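Local coordinates for protein NAD-dependent epimerase/dehydratase (Veillonella parvula, PDB 4HNH) that binds NADP on a Rossmann-fold domain and is probably an epimerase- or dehydratase-like enzyme whose exact reaction is not established, at residues A[9-14]-A[77-82]; A[102-107]-A[150-155]; A[106-111]-A[133-138]. All coordinates share one frame; numbering follows the deposited sequence.

Contact 1. Residues A[9-14]-A[77-82]; sequences TILGAA and VFVGAM. With NAP (NADP nicotinamide-adenine-dinucleotide phosphate), chain C.
Strand residues T9-L11 and V77-V79 run side by side in the same direction, their short axes only 14° from parallel, and three main-chain hydrogen bonds set the register T9-V77, I10-F78, L11-V79. F78 N gives its hydrogen to T9 O at 2.9 Å, and L11 N returns one to F78 O at 2.8 Å. The last bond, from G80 N to L11 O, is of similar length, 2.9 Å, but more bent, 147° at the hydrogen, where both segments leave the sheet.

Apolar contacts divide between the two faces. On one, the CG2 branch of I10 meets the F78 ring at its edge, near the ring plane, 4.0 Å from CD2; helix 16-28 packs over this pair with A18, T22, I17 and L21. On the other, L11 leans back along the sheet. Its CG stands anti to the carbonyl carbon (chi1 -58°), which brings CD1 within 3.7 Å of V77 CG1, while CD1 stays 4.2 Å from CG2 of its register partner V79. I91 and L95 of helix 85-97 cover this side.

Cofactor contacts begin where the strands end. G80 O lies 3.3 Å from C5D of NADP, and A81 CB touches O4B of the adenosine ribose at 3.4 Å. G12, with a positive phi, turns segment 9-14 away from the strand direction beside that ribose. Two adjacent parallel strands between helical layers, with the dinucleotide lying across their C-terminal ends beside a glycine-containing turn, are the cofactor site of a Rossmann fold.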
loop_
_atom_site.group_PDB
_atom_site.type_symbol
_atom_site.label_atom_id
_atom_site.label_comp_id
_atom_site.label_asym_id
_atom_site.label_seq_id
_atom_site.Cartn_x
_atom_site.Cartn_y
_atom_site.Cartn_z
ATOM N N THR A 9 3.768 9.362 6.608
ATOM C CA THR A 9 2.801 8.766 7.508
ATOM C C THR A 9 2.339 7.441 6.936
ATOM O O THR A 9 1.964 7.351 5.765
ATOM C CB THR A 9 1.619 9.696 7.759
ATOM O OG1 THR A 9 2.090 10.861 8.449
ATOM C CG2 THR A 9 0.550 9.014 8.604
ATOM N N ILE A 10 2.376 6.405 7.769
ATOM C CA ILE A 10 1.922 5.088 7.360
ATOM C C ILE A 10 0.584 4.772 8.027
ATOM O O ILE A 10 0.506 4.592 9.244
ATOM C CB ILE A 10 2.984 4.016 7.699
ATOM C CG1 ILE A 10 4.256 4.300 6.897
ATOM C CG2 ILE A 10 2.450 2.602 7.425
ATOM C CD1 ILE A 10 5.392 3.324 7.187
ATOM N N LEU A 11 -0.469 4.728 7.214
ATOM C CA LEU A 11 -1.816 4.445 7.699
ATOM C C LEU A 11 -2.109 2.953 7.634
ATOM O O LEU A 11 -2.014 2.331 6.567
ATOM C CB LEU A 11 -2.854 5.208 6.857
ATOM C CG LEU A 11 -2.713 6.730 6.806
ATOM C CD1 LEU A 11 -3.822 7.349 5.931
ATOM C CD2 LEU A 11 -2.733 7.352 8.193
ATOM N N GLY A 12 -2.473 2.375 8.781
ATOM C CA GLY A 12 -2.676 0.944 8.893
ATOM C C GLY A 12 -1.348 0.286 9.184
ATOM O O GLY A 12 -0.980 -0.720 8.567
ATOM N N ALA A 13 -0.637 0.855 10.153
ATOM C CA ALA A 13 0.773 0.550 10.359
ATOM C C ALA A 13 1.063 -0.842 10.937
ATOM O O ALA A 13 2.230 -1.232 10.997
ATOM C CB ALA A 13 1.426 1.633 11.235
ATOM N N ALA A 14 0.036 -1.578 11.380
ATOM C CA ALA A 14 0.272 -2.916 11.915
ATOM C C ALA A 14 0.167 -3.983 10.829
ATOM O O ALA A 14 0.405 -5.170 11.092
ATOM C CB ALA A 14 -0.685 -3.232 13.064
ATOM N N VAL A 77 2.018 9.935 2.053
ATOM C CA VAL A 77 1.236 9.059 2.919
ATOM C C VAL A 77 1.109 7.680 2.293
ATOM O O VAL A 77 0.776 7.567 1.117
ATOM C CB VAL A 77 -0.147 9.663 3.228
ATOM C CG1 VAL A 77 -1.002 8.694 4.035
ATOM C CG2 VAL A 77 0.005 10.984 3.992
ATOM N N PHE A 78 1.412 6.630 3.061
ATOM C CA PHE A 78 1.212 5.272 2.569
ATOM C C PHE A 78 -0.079 4.740 3.167
ATOM O O PHE A 78 -0.263 4.752 4.384
ATOM C CB PHE A 78 2.394 4.360 2.940
ATOM C CG PHE A 78 2.201 2.913 2.546
ATOM C CD1 PHE A 78 2.383 2.516 1.237
ATOM C CD2 PHE A 78 1.865 1.953 3.496
ATOM C CE1 PHE A 78 2.205 1.182 0.853
ATOM C CE2 PHE A 78 1.698 0.616 3.129
ATOM C CZ PHE A 78 1.870 0.233 1.801
ATOM N N VAL A 79 -0.978 4.292 2.306
ATOM C CA VAL A 79 -2.258 3.764 2.755
ATOM C C VAL A 79 -2.191 2.255 2.640
ATOM O O VAL A 79 -2.165 1.706 1.533
ATOM C CB VAL A 79 -3.417 4.305 1.916
ATOM C CG1 VAL A 79 -4.734 3.716 2.404
ATOM C CG2 VAL A 79 -3.456 5.817 1.997
ATOM N N GLY A 80 -2.170 1.597 3.792
ATOM C CA GLY A 80 -1.841 0.184 3.868
ATOM C C GLY A 80 -2.976 -0.777 3.552
ATOM O O GLY A 80 -2.752 -1.989 3.462
ATOM N N ALA A 81 -4.186 -0.246 3.418
ATOM C CA ALA A 81 -5.347 -1.032 3.006
ATOM C C ALA A 81 -6.295 -0.150 2.204
ATOM O O ALA A 81 -6.535 1.006 2.564
ATOM C CB ALA A 81 -6.074 -1.636 4.228
ATOM N N MET A 82 -6.818 -0.693 1.104
ATOM C CA MET A 82 -7.815 -0.005 0.290
ATOM C C MET A 82 -9.010 -0.936 0.108
ATOM O O MET A 82 -9.320 -1.375 -1.000
ATOM C CB MET A 82 -7.234 0.406 -1.070
ATOM C CG MET A 82 -6.209 1.537 -0.994
ATOM S SD MET A 82 -5.508 1.918 -2.624
ATOM C CE MET A 82 -6.943 2.552 -3.499
HETATM P PA NAP C . -2.791 -6.548 6.174
HETATM O O1A NAP C . -1.836 -7.357 6.985
HETATM O O2A NAP C . -4.157 -7.060 6.517
HETATM O O5B NAP C . -2.689 -5.029 6.555
HETATM C C5B NAP C . -3.787 -4.177 6.390
HETATM C C4B NAP C . -3.867 -3.267 7.552
HETATM O O4B NAP C . -4.822 -2.231 7.297
HETATM C C3B NAP C . -4.288 -4.005 8.796
HETATM O O3B NAP C . -3.292 -3.960 9.748
HETATM C C2B NAP C . -5.523 -3.281 9.220
HETATM O O2B NAP C . -5.606 -3.049 10.614
HETATM C C1B NAP C . -5.394 -1.958 8.521
HETATM N N9A NAP C . -6.704 -1.385 8.389
HETATM C C8A NAP C . -7.688 -1.708 7.441
HETATM N N7A NAP C . -8.776 -0.978 7.690
HETATM C C5A NAP C . -8.541 -0.156 8.815
HETATM C C6A NAP C . -9.313 0.815 9.534
HETATM N N6A NAP C . -10.618 1.115 9.148
HETATM N N1A NAP C . -8.756 1.412 10.598
HETATM C C2A NAP C . -7.511 1.144 10.974
HETATM N N3A NAP C . -6.743 0.243 10.333
HETATM C C4A NAP C . -7.220 -0.411 9.274
HETATM O O3 NAP C . -2.573 -6.715 4.614
HETATM P PN NAP C . -1.174 -6.753 3.834
HETATM O O1N NAP C . -0.592 -8.125 3.744
HETATM O O2N NAP C . -0.081 -5.940 4.446
HETATM O O5D NAP C . -1.533 -6.269 2.368
HETATM C C5D NAP C . -1.891 -4.911 2.158
HETATM C C4D NAP C . -3.296 -4.786 1.536
HETATM O O4D NAP C . -3.387 -5.398 0.285
HETATM C C3D NAP C . -4.427 -5.340 2.372
HETATM O O3D NAP C . -5.517 -4.537 2.199
HETATM C C2D NAP C . -4.631 -6.689 1.773
HETATM O O2D NAP C . -5.902 -7.167 2.022
HETATM C C1D NAP C . -4.427 -6.351 0.343
HETATM N N1N NAP C . -4.016 -7.481 -0.528
HETATM C C2N NAP C . -3.875 -8.759 -0.013
HETATM C C3N NAP C . -3.476 -9.809 -0.836
HETATM C C7N NAP C . -3.324 -11.161 -0.291
HETATM O O7N NAP C . -2.816 -12.032 -0.958
HETATM N N7N NAP C . -3.761 -11.454 1.051
HETATM C C4N NAP C . -3.196 -9.532 -2.219
HETATM C C5N NAP C . -3.357 -8.167 -2.703
HETATM C C6N NAP C . -3.753 -7.192 -1.848
HETATM P P2B NAP C . -6.056 -4.120 11.693
HETATM O O1X NAP C . -7.361 -4.851 11.421
HETATM O O2X NAP C . -5.005 -5.217 11.797
HETATM O O3X NAP C . -6.207 -3.463 13.059
#

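Contact 2. Residues A[102-107]-A[150-155]; sequences RVIGVS and TILRLT. With NAP (NADP nicotinamide-adenine-dinucleotide phosphate), chain C; FMT (formic acid), chain H.
I104 and L152, with V106 and L154, make up the apolar centre on one face of this parallel strand pair, whose short axes are inclined by 23°. I104 CG2 meets L152 CD1 at 3.9 Å, and two residues on, on the same face, V106 CG1 meets L154 CD1 at 3.8 Å. In both pairs the residue of 102-107 meets the one two places beyond its register partner (T150 for I104, L152 for V106). I189 of helix 182-193 and V208 of strand 204-209 enclose L152. The opposite face is sparer: G105 adds no side chain, and the contact there is S107 CB against I151 CG2 at 3.8 Å.

Between the faces runs an unbroken ladder of five main-chain hydrogen bonds, passing from V103 O and T150 N through G105, L152 and S107 to L154 N.

The polar edges lie at the two ends. At the start of the ladder R102 bends at chi2 (75°) and grips a single atom with two nitrogens: NH1 stands 2.8 Å and NH2 2.9 Å from T150 OG1, which sits only 7° out of the guanidinium plane. NH1 also binds N148 O. At the far end S107 OG donates to O1 of a bound formic acid, probably from the crystallisation liquor, at 2.7 Å. There too L154 O approaches C5N of the nicotinamide at 3.2 Å, and T155 O lies 3.4 Å from C4N, the ring carbon that exchanges hydride in this cofactor.

The chemistry is therefore split. At one end the T150 hydroxyl takes two N-H groups from R102 and bonds to F201 O, fixing the guanidinium against the strand; at the other, L154 O lies in the nicotinamide plane, nearly straight out from C5N, consistent with a C-H...O contact, whereas T155 O comes to C4N from off that plane.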
loop_
_atom_site.group_PDB
_atom_site.type_symbol
_atom_site.label_atom_id
_atom_site.label_comp_id
_atom_site.label_asym_id
_atom_site.label_seq_id
_atom_site.Cartn_x
_atom_site.Cartn_y
_atom_site.Cartn_z
ATOM N N ARG A 102 0.560 13.778 -1.823
ATOM C CA ARG A 102 1.223 12.572 -2.323
ATOM C C ARG A 102 0.840 11.333 -1.516
ATOM O O ARG A 102 1.071 11.273 -0.309
ATOM C CB ARG A 102 2.746 12.753 -2.324
ATOM C CG ARG A 102 3.506 11.600 -2.968
ATOM C CD ARG A 102 3.395 11.623 -4.498
ATOM N NE ARG A 102 4.162 10.509 -5.061
ATOM C CZ ARG A 102 3.628 9.382 -5.532
ATOM N NH1 ARG A 102 2.308 9.218 -5.556
ATOM N NH2 ARG A 102 4.428 8.424 -6.004
ATOM N N VAL A 103 0.267 10.343 -2.196
ATOM C CA VAL A 103 -0.209 9.128 -1.540
ATOM C C VAL A 103 0.161 7.883 -2.332
ATOM O O VAL A 103 0.034 7.875 -3.555
ATOM C CB VAL A 103 -1.735 9.158 -1.395
ATOM C CG1 VAL A 103 -2.280 7.761 -1.067
ATOM C CG2 VAL A 103 -2.131 10.179 -0.343
ATOM N N ILE A 104 0.613 6.840 -1.630
ATOM C CA ILE A 104 0.840 5.537 -2.256
ATOM C C ILE A 104 -0.107 4.574 -1.546
ATOM O O ILE A 104 -0.102 4.506 -0.319
ATOM C CB ILE A 104 2.295 5.065 -2.100
ATOM C CG1 ILE A 104 3.246 6.017 -2.837
ATOM C CG2 ILE A 104 2.435 3.636 -2.639
ATOM C CD1 ILE A 104 4.721 5.788 -2.547
ATOM N N GLY A 105 -0.929 3.844 -2.297
ATOM C CA GLY A 105 -1.895 2.946 -1.665
ATOM C C GLY A 105 -1.796 1.540 -2.226
ATOM O O GLY A 105 -1.416 1.386 -3.381
ATOM N N VAL A 106 -2.127 0.522 -1.424
ATOM C CA VAL A 106 -2.077 -0.862 -1.921
ATOM C C VAL A 106 -3.476 -1.453 -2.110
ATOM O O VAL A 106 -4.325 -1.379 -1.216
ATOM C CB VAL A 106 -1.204 -1.775 -1.023
ATOM C CG1 VAL A 106 0.275 -1.472 -1.260
ATOM C CG2 VAL A 106 -1.557 -1.601 0.429
ATOM N N SER A 107 -3.700 -2.017 -3.294
ATOM C CA SER A 107 -4.988 -2.551 -3.708
ATOM C C SER A 107 -4.744 -3.949 -4.267
ATOM O O SER A 107 -3.602 -4.418 -4.312
ATOM C CB SER A 107 -5.608 -1.631 -4.776
ATOM O OG SER A 107 -6.883 -2.101 -5.232
ATOM N N THR A 150 -0.420 7.007 -6.202
ATOM C CA THR A 150 -0.022 5.828 -6.941
ATOM C C THR A 150 -0.745 4.658 -6.299
ATOM O O THR A 150 -0.629 4.442 -5.095
ATOM C CB THR A 150 1.478 5.565 -6.837
ATOM O OG1 THR A 150 2.204 6.784 -7.031
ATOM C CG2 THR A 150 1.904 4.528 -7.885
ATOM N N ILE A 151 -1.483 3.899 -7.103
ATOM C CA ILE A 151 -2.137 2.691 -6.621
ATOM C C ILE A 151 -1.236 1.544 -7.038
ATOM O O ILE A 151 -0.787 1.500 -8.177
ATOM C CB ILE A 151 -3.531 2.514 -7.245
ATOM C CG1 ILE A 151 -4.503 3.588 -6.715
ATOM C CG2 ILE A 151 -4.087 1.129 -6.945
ATOM C CD1 ILE A 151 -5.831 3.656 -7.455
ATOM N N LEU A 152 -0.896 0.686 -6.083
ATOM C CA LEU A 152 -0.133 -0.521 -6.382
ATOM C C LEU A 152 -1.103 -1.693 -6.368
ATOM O O LEU A 152 -1.676 -2.018 -5.337
ATOM C CB LEU A 152 0.978 -0.723 -5.352
ATOM C CG LEU A 152 2.008 0.406 -5.315
ATOM C CD1 LEU A 152 3.102 0.116 -4.289
ATOM C CD2 LEU A 152 2.625 0.620 -6.687
ATOM N N ARG A 153 -1.332 -2.293 -7.536
ATOM C CA ARG A 153 -2.207 -3.456 -7.618
ATOM C C ARG A 153 -1.398 -4.714 -7.325
ATOM O O ARG A 153 -0.593 -5.147 -8.154
ATOM C CB ARG A 153 -2.819 -3.542 -9.010
ATOM C CG ARG A 153 -3.816 -2.421 -9.279
ATOM C CD ARG A 153 -4.349 -2.479 -10.706
ATOM N NE ARG A 153 -3.416 -1.944 -11.699
ATOM C CZ ARG A 153 -2.878 -2.641 -12.696
ATOM N NH1 ARG A 153 -3.153 -3.932 -12.851
ATOM N NH2 ARG A 153 -2.050 -2.038 -13.554
ATOM N N LEU A 154 -1.601 -5.289 -6.142
ATOM C CA LEU A 154 -0.797 -6.421 -5.720
ATOM C C LEU A 154 -1.450 -7.742 -6.070
ATOM O O LEU A 154 -2.659 -7.940 -5.859
ATOM C CB LEU A 154 -0.529 -6.372 -4.220
ATOM C CG LEU A 154 0.023 -5.055 -3.661
ATOM C CD1 LEU A 154 0.264 -5.173 -2.167
ATOM C CD2 LEU A 154 1.276 -4.590 -4.417
ATOM N N THR A 155 -0.642 -8.652 -6.594
ATOM C CA THR A 155 -1.114 -10.013 -6.790
ATOM C C THR A 155 -1.005 -10.772 -5.471
ATOM O O THR A 155 -0.746 -10.173 -4.428
ATOM C CB THR A 155 -0.398 -10.680 -7.970
ATOM O OG1 THR A 155 -0.970 -11.968 -8.216
ATOM C CG2 THR A 155 1.100 -10.804 -7.717
HETATM P PA NAP C . -2.791 -6.548 6.174
HETATM O O1A NAP C . -1.836 -7.357 6.985
HETATM O O2A NAP C . -4.157 -7.060 6.517
HETATM O O5B NAP C . -2.689 -5.029 6.555
HETATM C C5B NAP C . -3.787 -4.177 6.390
HETATM C C4B NAP C . -3.867 -3.267 7.552
HETATM O O4B NAP C . -4.822 -2.231 7.297
HETATM C C3B NAP C . -4.288 -4.005 8.796
HETATM O O3B NAP C . -3.292 -3.960 9.748
HETATM C C2B NAP C . -5.523 -3.281 9.220
HETATM O O2B NAP C . -5.606 -3.049 10.614
HETATM C C1B NAP C . -5.394 -1.958 8.521
HETATM N N9A NAP C . -6.704 -1.385 8.389
HETATM C C8A NAP C . -7.688 -1.708 7.441
HETATM N N7A NAP C . -8.776 -0.978 7.690
HETATM C C5A NAP C . -8.541 -0.156 8.815
HETATM C C6A NAP C . -9.313 0.815 9.534
HETATM N N6A NAP C . -10.618 1.115 9.148
HETATM N N1A NAP C . -8.756 1.412 10.598
HETATM C C2A NAP C . -7.511 1.144 10.974
HETATM N N3A NAP C . -6.743 0.243 10.333
HETATM C C4A NAP C . -7.220 -0.411 9.274
HETATM O O3 NAP C . -2.573 -6.715 4.614
HETATM P PN NAP C . -1.174 -6.753 3.834
HETATM O O1N NAP C . -0.592 -8.125 3.744
HETATM O O2N NAP C . -0.081 -5.940 4.446
HETATM O O5D NAP C . -1.533 -6.269 2.368
HETATM C C5D NAP C . -1.891 -4.911 2.158
HETATM C C4D NAP C . -3.296 -4.786 1.536
HETATM O O4D NAP C . -3.387 -5.398 0.285
HETATM C C3D NAP C . -4.427 -5.340 2.372
HETATM O O3D NAP C . -5.517 -4.537 2.199
HETATM C C2D NAP C . -4.631 -6.689 1.773
HETATM O O2D NAP C . -5.902 -7.167 2.022
HETATM C C1D NAP C . -4.427 -6.351 0.343
HETATM N N1N NAP C . -4.016 -7.481 -0.528
HETATM C C2N NAP C . -3.875 -8.759 -0.013
HETATM C C3N NAP C . -3.476 -9.809 -0.836
HETATM C C7N NAP C . -3.324 -11.161 -0.291
HETATM O O7N NAP C . -2.816 -12.032 -0.958
HETATM N N7N NAP C . -3.761 -11.454 1.051
HETATM C C4N NAP C . -3.196 -9.532 -2.219
HETATM C C5N NAP C . -3.357 -8.167 -2.703
HETATM C C6N NAP C . -3.753 -7.192 -1.848
HETATM P P2B NAP C . -6.056 -4.120 11.693
HETATM O O1X NAP C . -7.361 -4.851 11.421
HETATM O O2X NAP C . -5.005 -5.217 11.797
HETATM O O3X NAP C . -6.207 -3.463 13.059
HETATM C C FMT H . -7.415 -1.984 -8.361
HETATM O O1 FMT H . -7.644 -1.068 -7.572
HETATM O O2 FMT H . -7.038 -3.104 -8.016
#

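Contact 3. Residues A[106-111]-A[133-138]; sequences VSMAGL and QGERQA. With NAP (NADP nicotinamide-adenine-dinucleotide phosphate), chain C; FMT (formic acid), chain H.
E135 reaches from its helix to M108, and the two side chains cross at a slant with their CG atoms 3.8 Å apart. The glutamate chain bends sharply at chi2 (-94°), which swings the carboxylate in beside the end of the strand. There OE1 accepts a weak hydrogen bond from M108 N, 3.1 Å long and only 132° at the hydrogen, and S107 OG lies 3.1 Å from the same OE1. Further along, L111 lays its CD1 4.1 Å from E135 CB. R136 and L111 lie alongside, pointing opposite ways; the bend at chi3 of R136 turns its guanidinium edge to L111, and NH2 donates to L111 O at 3.0 Å, on a lone pair in the carbonyl plane (124° at the oxygen). A water accepts from R136 NE and gives a weak bond to L111 O.

These pairs join the exit of strand 102-108 to helix 129-144, the second of two helices in the beta-alpha-beta crossover to the adjacent parallel strand 148-158. Another water ties the carboxylate to the cofactor: it donates to E135 OE2 at 2.7 Å and to V106 O at 2.8 Å, and is hydrogen-bonded to ribose O3D of NADP at 2.7 Å. Beyond this shell, Y131 and L127 pack on M108, and V132 backs L111.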
loop_
_atom_site.group_PDB
_atom_site.type_symbol
_atom_site.label_atom_id
_atom_site.label_comp_id
_atom_site.label_asym_id
_atom_site.label_seq_id
_atom_site.Cartn_x
_atom_site.Cartn_y
_atom_site.Cartn_z
ATOM N N VAL A 106 -2.127 0.522 -1.424
ATOM C CA VAL A 106 -2.077 -0.862 -1.921
ATOM C C VAL A 106 -3.476 -1.453 -2.110
ATOM O O VAL A 106 -4.325 -1.379 -1.216
ATOM C CB VAL A 106 -1.204 -1.775 -1.023
ATOM C CG1 VAL A 106 0.275 -1.472 -1.260
ATOM C CG2 VAL A 106 -1.557 -1.601 0.429
ATOM N N SER A 107 -3.700 -2.017 -3.294
ATOM C CA SER A 107 -4.988 -2.551 -3.708
ATOM C C SER A 107 -4.744 -3.949 -4.267
ATOM O O SER A 107 -3.602 -4.418 -4.312
ATOM C CB SER A 107 -5.608 -1.631 -4.776
ATOM O OG SER A 107 -6.883 -2.101 -5.232
ATOM N N MET A 108 -5.813 -4.624 -4.672
ATOM C CA MET A 108 -5.689 -5.985 -5.180
ATOM C C MET A 108 -5.697 -5.986 -6.698
ATOM O O MET A 108 -6.448 -5.249 -7.322
ATOM C CB MET A 108 -6.845 -6.841 -4.678
ATOM C CG MET A 108 -8.194 -6.366 -5.185
ATOM S SD MET A 108 -9.458 -7.635 -4.979
ATOM C CE MET A 108 -9.048 -8.749 -6.330
ATOM N N ALA A 109 -4.856 -6.809 -7.306
ATOM C CA ALA A 109 -4.865 -6.909 -8.761
ATOM C C ALA A 109 -6.043 -7.770 -9.210
ATOM O O ALA A 109 -6.575 -8.555 -8.421
ATOM C CB ALA A 109 -3.539 -7.519 -9.250
ATOM N N GLY A 110 -6.449 -7.617 -10.466
ATOM C CA GLY A 110 -7.477 -8.466 -11.046
ATOM C C GLY A 110 -8.862 -7.854 -11.199
ATOM O O GLY A 110 -9.706 -8.419 -11.905
ATOM N N LEU A 111 -9.105 -6.717 -10.552
ATOM C CA LEU A 111 -10.422 -6.063 -10.570
ATOM C C LEU A 111 -10.897 -5.693 -11.962
ATOM O O LEU A 111 -12.099 -5.596 -12.215
ATOM C CB LEU A 111 -10.407 -4.773 -9.736
ATOM C CG LEU A 111 -10.077 -4.885 -8.254
ATOM C CD1 LEU A 111 -10.250 -3.539 -7.571
ATOM C CD2 LEU A 111 -10.960 -5.930 -7.614
ATOM N N GLN A 133 -15.675 -6.025 -4.306
ATOM C CA GLN A 133 -16.407 -4.807 -4.636
ATOM C C GLN A 133 -16.028 -3.658 -3.687
ATOM O O GLN A 133 -16.019 -2.487 -4.084
ATOM C CB GLN A 133 -17.916 -5.100 -4.738
ATOM C CG GLN A 133 -18.180 -6.261 -5.717
ATOM C CD GLN A 133 -19.569 -6.263 -6.357
ATOM O OE1 GLN A 133 -20.542 -5.755 -5.792
ATOM N NE2 GLN A 133 -19.660 -6.850 -7.555
ATOM N N GLY A 134 -15.671 -3.997 -2.450
ATOM C CA GLY A 134 -15.096 -3.010 -1.538
ATOM C C GLY A 134 -13.806 -2.396 -2.068
ATOM O O GLY A 134 -13.593 -1.186 -2.002
ATOM N N GLU A 135 -12.915 -3.245 -2.575
ATOM C CA GLU A 135 -11.678 -2.770 -3.168
ATOM C C GLU A 135 -11.963 -1.875 -4.367
ATOM O O GLU A 135 -11.278 -0.868 -4.575
ATOM C CB GLU A 135 -10.799 -3.957 -3.576
ATOM C CG GLU A 135 -10.209 -4.715 -2.382
ATOM C CD GLU A 135 -8.814 -4.236 -1.996
ATOM O OE1 GLU A 135 -8.103 -3.714 -2.868
ATOM O OE2 GLU A 135 -8.425 -4.381 -0.810
ATOM N N ARG A 136 -12.965 -2.240 -5.165
ATOM C CA ARG A 136 -13.273 -1.448 -6.351
ATOM C C ARG A 136 -13.793 -0.075 -5.916
ATOM O O ARG A 136 -13.417 0.961 -6.481
ATOM C CB ARG A 136 -14.284 -2.192 -7.250
ATOM C CG ARG A 136 -14.528 -1.513 -8.596
ATOM C CD ARG A 136 -15.350 -2.377 -9.563
ATOM N NE ARG A 136 -14.637 -3.574 -10.037
ATOM C CZ ARG A 136 -14.965 -4.826 -9.728
ATOM N NH1 ARG A 136 -16.008 -5.070 -8.945
ATOM N NH2 ARG A 136 -14.259 -5.851 -10.210
ATOM N N GLN A 137 -14.641 -0.059 -4.893
ATOM C CA GLN A 137 -15.150 1.212 -4.374
ATOM C C GLN A 137 -14.038 2.103 -3.782
ATOM O O GLN A 137 -14.033 3.319 -3.996
ATOM C CB GLN A 137 -16.281 0.990 -3.363
ATOM C CG GLN A 137 -16.951 2.281 -2.888
ATOM C CD GLN A 137 -17.613 3.078 -4.011
ATOM O OE1 GLN A 137 -17.771 2.596 -5.137
ATOM N NE2 GLN A 137 -18.002 4.314 -3.699
ATOM N N ALA A 138 -13.081 1.512 -3.065
ATOM C CA ALA A 138 -11.989 2.298 -2.484
ATOM C C ALA A 138 -11.163 2.971 -3.583
ATOM O O ALA A 138 -10.777 4.138 -3.473
ATOM C CB ALA A 138 -11.099 1.430 -1.587
HETATM P PA NAP C . -2.791 -6.548 6.174
HETATM O O1A NAP C . -1.836 -7.357 6.985
HETATM O O2A NAP C . -4.157 -7.060 6.517
HETATM O O5B NAP C . -2.689 -5.029 6.555
HETATM C C5B NAP C . -3.787 -4.177 6.390
HETATM C C4B NAP C . -3.867 -3.267 7.552
HETATM O O4B NAP C . -4.822 -2.231 7.297
HETATM C C3B NAP C . -4.288 -4.005 8.796
HETATM O O3B NAP C . -3.292 -3.960 9.748
HETATM C C2B NAP C . -5.523 -3.281 9.220
HETATM O O2B NAP C . -5.606 -3.049 10.614
HETATM C C1B NAP C . -5.394 -1.958 8.521
HETATM N N9A NAP C . -6.704 -1.385 8.389
HETATM C C8A NAP C . -7.688 -1.708 7.441
HETATM N N7A NAP C . -8.776 -0.978 7.690
HETATM C C5A NAP C . -8.541 -0.156 8.815
HETATM C C6A NAP C . -9.313 0.815 9.534
HETATM N N6A NAP C . -10.618 1.115 9.148
HETATM N N1A NAP C . -8.756 1.412 10.598
HETATM C C2A NAP C . -7.511 1.144 10.974
HETATM N N3A NAP C . -6.743 0.243 10.333
HETATM C C4A NAP C . -7.220 -0.411 9.274
HETATM O O3 NAP C . -2.573 -6.715 4.614
HETATM P PN NAP C . -1.174 -6.753 3.834
HETATM O O1N NAP C . -0.592 -8.125 3.744
HETATM O O2N NAP C . -0.081 -5.940 4.446
HETATM O O5D NAP C . -1.533 -6.269 2.368
HETATM C C5D NAP C . -1.891 -4.911 2.158
HETATM C C4D NAP C . -3.296 -4.786 1.536
HETATM O O4D NAP C . -3.387 -5.398 0.285
HETATM C C3D NAP C . -4.427 -5.340 2.372
HETATM O O3D NAP C . -5.517 -4.537 2.199
HETATM C C2D NAP C . -4.631 -6.689 1.773
HETATM O O2D NAP C . -5.902 -7.167 2.022
HETATM C C1D NAP C . -4.427 -6.351 0.343
HETATM N N1N NAP C . -4.016 -7.481 -0.528
HETATM C C2N NAP C . -3.875 -8.759 -0.013
HETATM C C3N NAP C . -3.476 -9.809 -0.836
HETATM C C7N NAP C . -3.324 -11.161 -0.291
HETATM O O7N NAP C . -2.816 -12.032 -0.958
HETATM N N7N NAP C . -3.761 -11.454 1.051
HETATM C C4N NAP C . -3.196 -9.532 -2.219
HETATM C C5N NAP C . -3.357 -8.167 -2.703
HETATM C C6N NAP C . -3.753 -7.192 -1.848
HETATM P P2B NAP C . -6.056 -4.120 11.693
HETATM O O1X NAP C . -7.361 -4.851 11.421
HETATM O O2X NAP C . -5.005 -5.217 11.797
HETATM O O3X NAP C . -6.207 -3.463 13.059
HETATM C C FMT H . -7.415 -1.984 -8.361
HETATM O O1 FMT H . -7.644 -1.068 -7.572
HETATM O O2 FMT H . -7.038 -3.104 -8.016
HETATM O O HOH W 1 -6.133 -3.141 -0.066
HETATM O O HOH W 2 -8.603 -0.875 -3.823
HETATM O O HOH W 3 -13.194 -2.430 -12.628
#

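From the N terminus, contact 1 comes first: strand 7-11 is joined to strand 76-79, closing a long loop of 62 residues before the other contacts open. Contacts 2 and 3 both start from strand 102-108 and share V106 and S107. The loop closed by contact 3 through helix 129-144 ends before strand 148-158, which contact 2 reaches, so the span of contact 3 is nested wholly within that of contact 2. Contacts 1 and 2 meet at neighbouring strands, with V79 N 2.8 Å from I104 O, joining strands 7-11, 76-79, 102-108 and 148-158 as the parallel part of one mixed sheet. Contact 3 adds the helical layer beside it, and all three touch NADP.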